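Local coordinates for protein B (Streptococcus agalactiae, PDB 5H6I) that is a secreted pore-forming toxin, the CAMP factor, which permeabilises membranes and is also classed as an IgG Fc-binding protein, at residues V120-I125 / L163-L168; I125-G130 / A157-V162. All blocks are in the same frame, centred on the assembly; numbering follows the deposited sequence.

Interaction 1 (V120-I125 / L163-L168); sequences VSQANI and LTYPDL
V120 and P166 join the open end of an antiparallel helical hairpin: V120 leads into helix 121-139, and P166 lies in the loop that leaves helix 145-163. V120 N donates to P166 O at 3.2 Å, with an N-H...O angle of 148° and the donor nearly on the line of the carbonyl (C=O...N 164°). Both methyls of the valine also lie against this oxygen, V120 CG1 approaching P166 O to 3.4 Å and CG2 to 3.5 Å, so one carbonyl takes a backbone hydrogen bond and two methyl contacts from the same residue. Farther along the loop, L168 turns its branched end back to V120, CD2 lying 4.1 Å from V120 CG1.

Y165, from the loop, makes the other half of the contact, against the first turn of helix 121-139. Its CD2 reaches A123 CA at 3.5 Å and A123 CB at 3.6 Å, an oblique approach to the ring. Q122 C lies at the ring edge, near its plane, 3.8 Å from Y165 CE2, and Q122 CG stands 4.1 Å from the same ring atom. Y165 CG is anti to its own carbonyl carbon (chi1 -78°), which starts the ring toward the helix.

Outer partners then help to place these groups. Y165 OH hydrogen-bonds D126 OD2, while Q122 NE2 hydrogen-bonds OD1 of the same carboxylate, tying the ring and the Q122 amide to one acid. The loop runs extended from Y165 to L168, with polyproline-like backbone torsions. L168 makes a backbone hydrogen bond with N118, and at the start of the loop K119 NZ hydrogen-bonds both L163 O and Y165 O.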
loop_
_atom_site.group_PDB
_atom_site.type_symbol
_atom_site.label_atom_id
_atom_site.label_comp_id
_atom_site.label_asym_id
_atom_site.label_seq_id
_atom_site.Cartn_x
_atom_site.Cartn_y
_atom_site.Cartn_z
ATOM N N VAL A 120 -0.428 -12.175 -11.633
ATOM C CA VAL A 120 -0.353 -13.399 -10.843
ATOM C C VAL A 120 0.374 -13.080 -9.544
ATOM O O VAL A 120 0.995 -12.018 -9.413
ATOM C CB VAL A 120 0.347 -14.532 -11.615
ATOM C CG1 VAL A 120 -0.529 -15.012 -12.762
ATOM C CG2 VAL A 120 1.700 -14.068 -12.129
ATOM N N SER A 121 0.308 -14.000 -8.579
ATOM C CA SER A 121 0.840 -13.722 -7.248
ATOM C C SER A 121 2.337 -13.439 -7.273
ATOM O O SER A 121 2.840 -12.700 -6.420
ATOM C CB SER A 121 0.540 -14.894 -6.313
ATOM O OG SER A 121 -0.853 -15.145 -6.242
ATOM N N GLN A 122 3.061 -13.999 -8.246
ATOM C CA GLN A 122 4.517 -13.890 -8.243
ATOM C C GLN A 122 4.990 -12.457 -8.454
ATOM O O GLN A 122 6.073 -12.093 -7.982
ATOM C CB GLN A 122 5.115 -14.803 -9.312
ATOM C CG GLN A 122 6.577 -15.140 -9.080
ATOM C CD GLN A 122 6.809 -15.810 -7.739
ATOM O OE1 GLN A 122 6.059 -16.703 -7.342
ATOM N NE2 GLN A 122 7.846 -15.378 -7.032
ATOM N N ALA A 123 4.206 -11.634 -9.153
ATOM C CA ALA A 123 4.629 -10.262 -9.421
ATOM C C ALA A 123 4.757 -9.464 -8.131
ATOM O O ALA A 123 5.786 -8.827 -7.878
ATOM C CB ALA A 123 3.648 -9.587 -10.380
ATOM N N ASN A 124 3.715 -9.487 -7.296
ATOM C CA ASN A 124 3.777 -8.773 -6.026
ATOM C C ASN A 124 4.713 -9.461 -5.040
ATOM O O ASN A 124 5.333 -8.789 -4.207
ATOM C CB ASN A 124 2.377 -8.641 -5.430
ATOM C CG ASN A 124 1.611 -7.467 -6.004
ATOM O OD1 ASN A 124 2.122 -6.350 -6.066
ATOM N ND2 ASN A 124 0.377 -7.714 -6.429
ATOM N N ILE A 125 4.830 -10.788 -5.119
ATOM C CA ILE A 125 5.742 -11.509 -4.236
ATOM C C ILE A 125 7.186 -11.126 -4.538
ATOM O O ILE A 125 7.965 -10.811 -3.630
ATOM C CB ILE A 125 5.522 -13.027 -4.364
ATOM C CG1 ILE A 125 4.275 -13.456 -3.591
ATOM C CG2 ILE A 125 6.743 -13.791 -3.867
ATOM C CD1 ILE A 125 4.021 -14.948 -3.632
ATOM N N LEU A 163 6.067 -6.212 -14.726
ATOM C CA LEU A 163 5.011 -5.793 -15.641
ATOM C C LEU A 163 4.791 -6.819 -16.744
ATOM O O LEU A 163 3.671 -6.959 -17.249
ATOM C CB LEU A 163 5.346 -4.431 -16.249
ATOM C CG LEU A 163 5.026 -3.194 -15.411
ATOM C CD1 LEU A 163 5.483 -1.935 -16.129
ATOM C CD2 LEU A 163 3.540 -3.126 -15.096
ATOM N N THR A 164 5.841 -7.541 -17.130
ATOM C CA THR A 164 5.743 -8.565 -18.162
ATOM C C THR A 164 5.230 -9.897 -17.630
ATOM O O THR A 164 5.159 -10.865 -18.396
ATOM C CB THR A 164 7.105 -8.771 -18.832
ATOM O OG1 THR A 164 7.989 -9.448 -17.929
ATOM C CG2 THR A 164 7.714 -7.430 -19.220
ATOM N N TYR A 165 4.877 -9.974 -16.348
ATOM C CA TYR A 165 4.322 -11.194 -15.790
ATOM C C TYR A 165 2.904 -11.408 -16.320
ATOM O O TYR A 165 2.227 -10.454 -16.711
ATOM C CB TYR A 165 4.315 -11.126 -14.262
ATOM C CG TYR A 165 5.663 -11.373 -13.609
ATOM C CD1 TYR A 165 6.849 -11.127 -14.290
ATOM C CD2 TYR A 165 5.744 -11.851 -12.309
ATOM C CE1 TYR A 165 8.076 -11.348 -13.692
ATOM C CE2 TYR A 165 6.967 -12.074 -11.702
ATOM C CZ TYR A 165 8.130 -11.822 -12.399
ATOM O OH TYR A 165 9.349 -12.044 -11.801
ATOM N N PRO A 166 2.434 -12.655 -16.350
ATOM C CA PRO A 166 1.097 -12.916 -16.895
ATOM C C PRO A 166 -0.001 -12.386 -15.986
ATOM O O PRO A 166 0.132 -12.352 -14.761
ATOM C CB PRO A 166 1.039 -14.448 -16.991
ATOM C CG PRO A 166 2.443 -14.926 -16.779
ATOM C CD PRO A 166 3.109 -13.894 -15.937
ATOM N N ASP A 167 -1.098 -11.967 -16.610
ATOM C CA ASP A 167 -2.282 -11.558 -15.874
ATOM C C ASP A 167 -3.069 -12.782 -15.412
ATOM O O ASP A 167 -2.902 -13.892 -15.925
ATOM C CB ASP A 167 -3.177 -10.663 -16.734
ATOM C CG ASP A 167 -2.561 -9.305 -17.004
ATOM O OD1 ASP A 167 -1.807 -8.810 -16.141
ATOM O OD2 ASP A 167 -2.834 -8.730 -18.080
ATOM N N LEU A 168 -3.934 -12.565 -14.428
ATOM C CA LEU A 168 -4.801 -13.629 -13.941
ATOM C C LEU A 168 -5.937 -13.874 -14.923
ATOM O O LEU A 168 -6.551 -12.933 -15.434
ATOM C CB LEU A 168 -5.369 -13.276 -12.566
ATOM C CG LEU A 168 -4.431 -13.374 -11.362
ATOM C CD1 LEU A 168 -4.981 -12.568 -10.194
ATOM C CD2 LEU A 168 -4.222 -14.825 -10.963
#

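Interaction 2 (I125-G130 / A157-V162)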
loop_
_atom_site.group_PDB
_atom_site.type_symbol
_atom_site.label_atom_id
_atom_site.label_comp_id
_atom_site.label_asym_id
_atom_site.label_seq_id
_atom_site.Cartn_x
_atom_site.Cartn_y
_atom_site.Cartn_z
ATOM N N ILE A 125 4.830 -10.788 -5.119
ATOM C CA ILE A 125 5.742 -11.509 -4.236
ATOM C C ILE A 125 7.186 -11.126 -4.538
ATOM O O ILE A 125 7.965 -10.811 -3.630
ATOM C CB ILE A 125 5.522 -13.027 -4.364
ATOM C CG1 ILE A 125 4.275 -13.456 -3.591
ATOM C CG2 ILE A 125 6.743 -13.791 -3.867
ATOM C CD1 ILE A 125 4.021 -14.948 -3.632
ATOM N N ASP A 126 7.562 -11.143 -5.818
ATOM C CA ASP A 126 8.933 -10.812 -6.187
ATOM C C ASP A 126 9.244 -9.346 -5.912
ATOM O O ASP A 126 10.351 -9.011 -5.477
ATOM C CB ASP A 126 9.177 -11.145 -7.659
ATOM C CG ASP A 126 9.194 -12.637 -7.923
ATOM O OD1 ASP A 126 9.253 -13.416 -6.947
ATOM O OD2 ASP A 126 9.147 -13.034 -9.106
ATOM N N MET A 127 8.276 -8.459 -6.152
ATOM C CA MET A 127 8.517 -7.034 -5.956
ATOM C C MET A 127 8.542 -6.665 -4.477
ATOM O O MET A 127 9.353 -5.830 -4.058
ATOM C CB MET A 127 7.460 -6.217 -6.697
ATOM C CG MET A 127 8.013 -4.971 -7.358
ATOM S SD MET A 127 7.829 -3.519 -6.316
ATOM C CE MET A 127 6.062 -3.271 -6.439
ATOM N N GLY A 128 7.664 -7.268 -3.671
ATOM C CA GLY A 128 7.739 -7.065 -2.235
ATOM C C GLY A 128 9.048 -7.552 -1.647
ATOM O O GLY A 128 9.522 -7.016 -0.642
ATOM N N PHE A 129 9.650 -8.571 -2.265
ATOM C CA PHE A 129 10.973 -9.024 -1.851
ATOM C C PHE A 129 12.034 -7.975 -2.161
ATOM O O PHE A 129 12.991 -7.806 -1.395
ATOM C CB PHE A 129 11.303 -10.347 -2.542
ATOM C CG PHE A 129 12.472 -11.074 -1.943
ATOM C CD1 PHE A 129 12.396 -11.605 -0.667
ATOM C CD2 PHE A 129 13.645 -11.235 -2.662
ATOM C CE1 PHE A 129 13.469 -12.279 -0.117
ATOM C CE2 PHE A 129 14.722 -11.908 -2.118
ATOM C CZ PHE A 129 14.634 -12.430 -0.844
ATOM N N GLY A 130 11.881 -7.262 -3.278
ATOM C CA GLY A 130 12.847 -6.231 -3.625
ATOM C C GLY A 130 12.757 -5.015 -2.724
ATOM O O GLY A 130 13.780 -4.446 -2.332
ATOM N N ALA A 157 14.369 -1.675 -11.746
ATOM C CA ALA A 157 14.422 -2.728 -12.751
ATOM C C ALA A 157 13.431 -3.842 -12.443
ATOM O O ALA A 157 12.870 -4.445 -13.364
ATOM C CB ALA A 157 15.839 -3.293 -12.853
ATOM N N LEU A 158 13.203 -4.126 -11.158
ATOM C CA LEU A 158 12.217 -5.133 -10.783
ATOM C C LEU A 158 10.803 -4.682 -11.118
ATOM O O LEU A 158 9.946 -5.518 -11.427
ATOM C CB LEU A 158 12.338 -5.446 -9.292
ATOM C CG LEU A 158 11.769 -6.772 -8.788
ATOM C CD1 LEU A 158 12.400 -7.945 -9.518
ATOM C CD2 LEU A 158 11.989 -6.890 -7.291
ATOM N N GLU A 159 10.541 -3.373 -11.066
ATOM C CA GLU A 159 9.211 -2.864 -11.382
ATOM C C GLU A 159 8.848 -3.140 -12.836
ATOM O O GLU A 159 7.754 -3.633 -13.134
ATOM C CB GLU A 159 9.140 -1.365 -11.090
ATOM C CG GLU A 159 9.146 -1.006 -9.614
ATOM C CD GLU A 159 9.507 0.448 -9.379
ATOM O OE1 GLU A 159 10.024 1.090 -10.317
ATOM O OE2 GLU A 159 9.277 0.949 -8.260
ATOM N N GLN A 160 9.759 -2.823 -13.759
ATOM C CA GLN A 160 9.479 -3.046 -15.174
ATOM C C GLN A 160 9.467 -4.530 -15.518
ATOM O O GLN A 160 8.815 -4.934 -16.487
ATOM C CB GLN A 160 10.504 -2.308 -16.035
ATOM C CG GLN A 160 10.469 -0.795 -15.885
ATOM C CD GLN A 160 9.374 -0.150 -16.712
ATOM O OE1 GLN A 160 9.219 -0.447 -17.898
ATOM N NE2 GLN A 160 8.608 0.740 -16.090
ATOM N N LYS A 161 10.173 -5.352 -14.739
ATOM C CA LYS A 161 10.228 -6.780 -15.033
ATOM C C LYS A 161 8.920 -7.474 -14.671
ATOM O O LYS A 161 8.435 -8.326 -15.424
ATOM C CB LYS A 161 11.402 -7.421 -14.294
ATOM C CG LYS A 161 11.452 -8.937 -14.400
ATOM C CD LYS A 161 12.491 -9.520 -13.456
ATOM C CE LYS A 161 12.417 -11.038 -13.423
ATOM N NZ LYS A 161 13.245 -11.610 -12.325
ATOM N N VAL A 162 8.329 -7.123 -13.525
ATOM C CA VAL A 162 7.083 -7.758 -13.114
ATOM C C VAL A 162 5.905 -7.296 -13.962
ATOM O O VAL A 162 4.839 -7.920 -13.924
ATOM C CB VAL A 162 6.802 -7.508 -11.620
ATOM C CG1 VAL A 162 7.945 -8.039 -10.768
ATOM C CG2 VAL A 162 6.568 -6.028 -11.357
#
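The flat peptide group of D126 receives a methyl of L158 obliquely: L158 CD2 sits 3.2 Å from D126 O, well off the peptide plane, while G130 N donates to the same oxygen in the helical hydrogen bond. The motif is an antiparallel helical hairpin, with the 125-130 and 157-162 axes 9.8 Å apart at 178°. The other flat group of D126, its carboxylate, has polar partners on both oxygens outside the two segments; K161 NZ, 5.4 Å from D126 OD2, is not in contact but could add a favourable field.

L158 drives one branch into the opposite helix. Its CG is anti to the backbone N (chi1 -159°), and CD2 settles against the backbone, 3.7 Å from M127 CA and 3.8 Å from G130 CA. G130 has no CB, and L158 CD2 comes in on the side where one would point.

M127 fills the flank of the interface. Its CG packs against L158 CG and V162 CG2, and its side chain also meets A108 and S112 of helix 93-115, so this side of the hairpin faces the bundle. The side chain of E159 likewise touches helix 93-115, at A108 and F111, and E159 CG lies 4.4 Å from M127 SD.

In the fold
Both interactions join helix 121-139 to helix 145-163 or its outgoing loop, and interaction 2 is nested within the chain loop closed by interaction 1; their centres are about 9 Å apart. Interaction 2 is the more buried, a helix-to-helix contact without hydrogen bonds across it, built from methyls, a thioether and bare backbone. Interaction 1 lies at the surface, where the helix begins and an extended loop can supply a carbonyl, so a backbone hydrogen bond joins the apolar packing. The two also touch directly, A123 O of interaction 1 packing against V162 CG1 of interaction 2 at 3.7 Å.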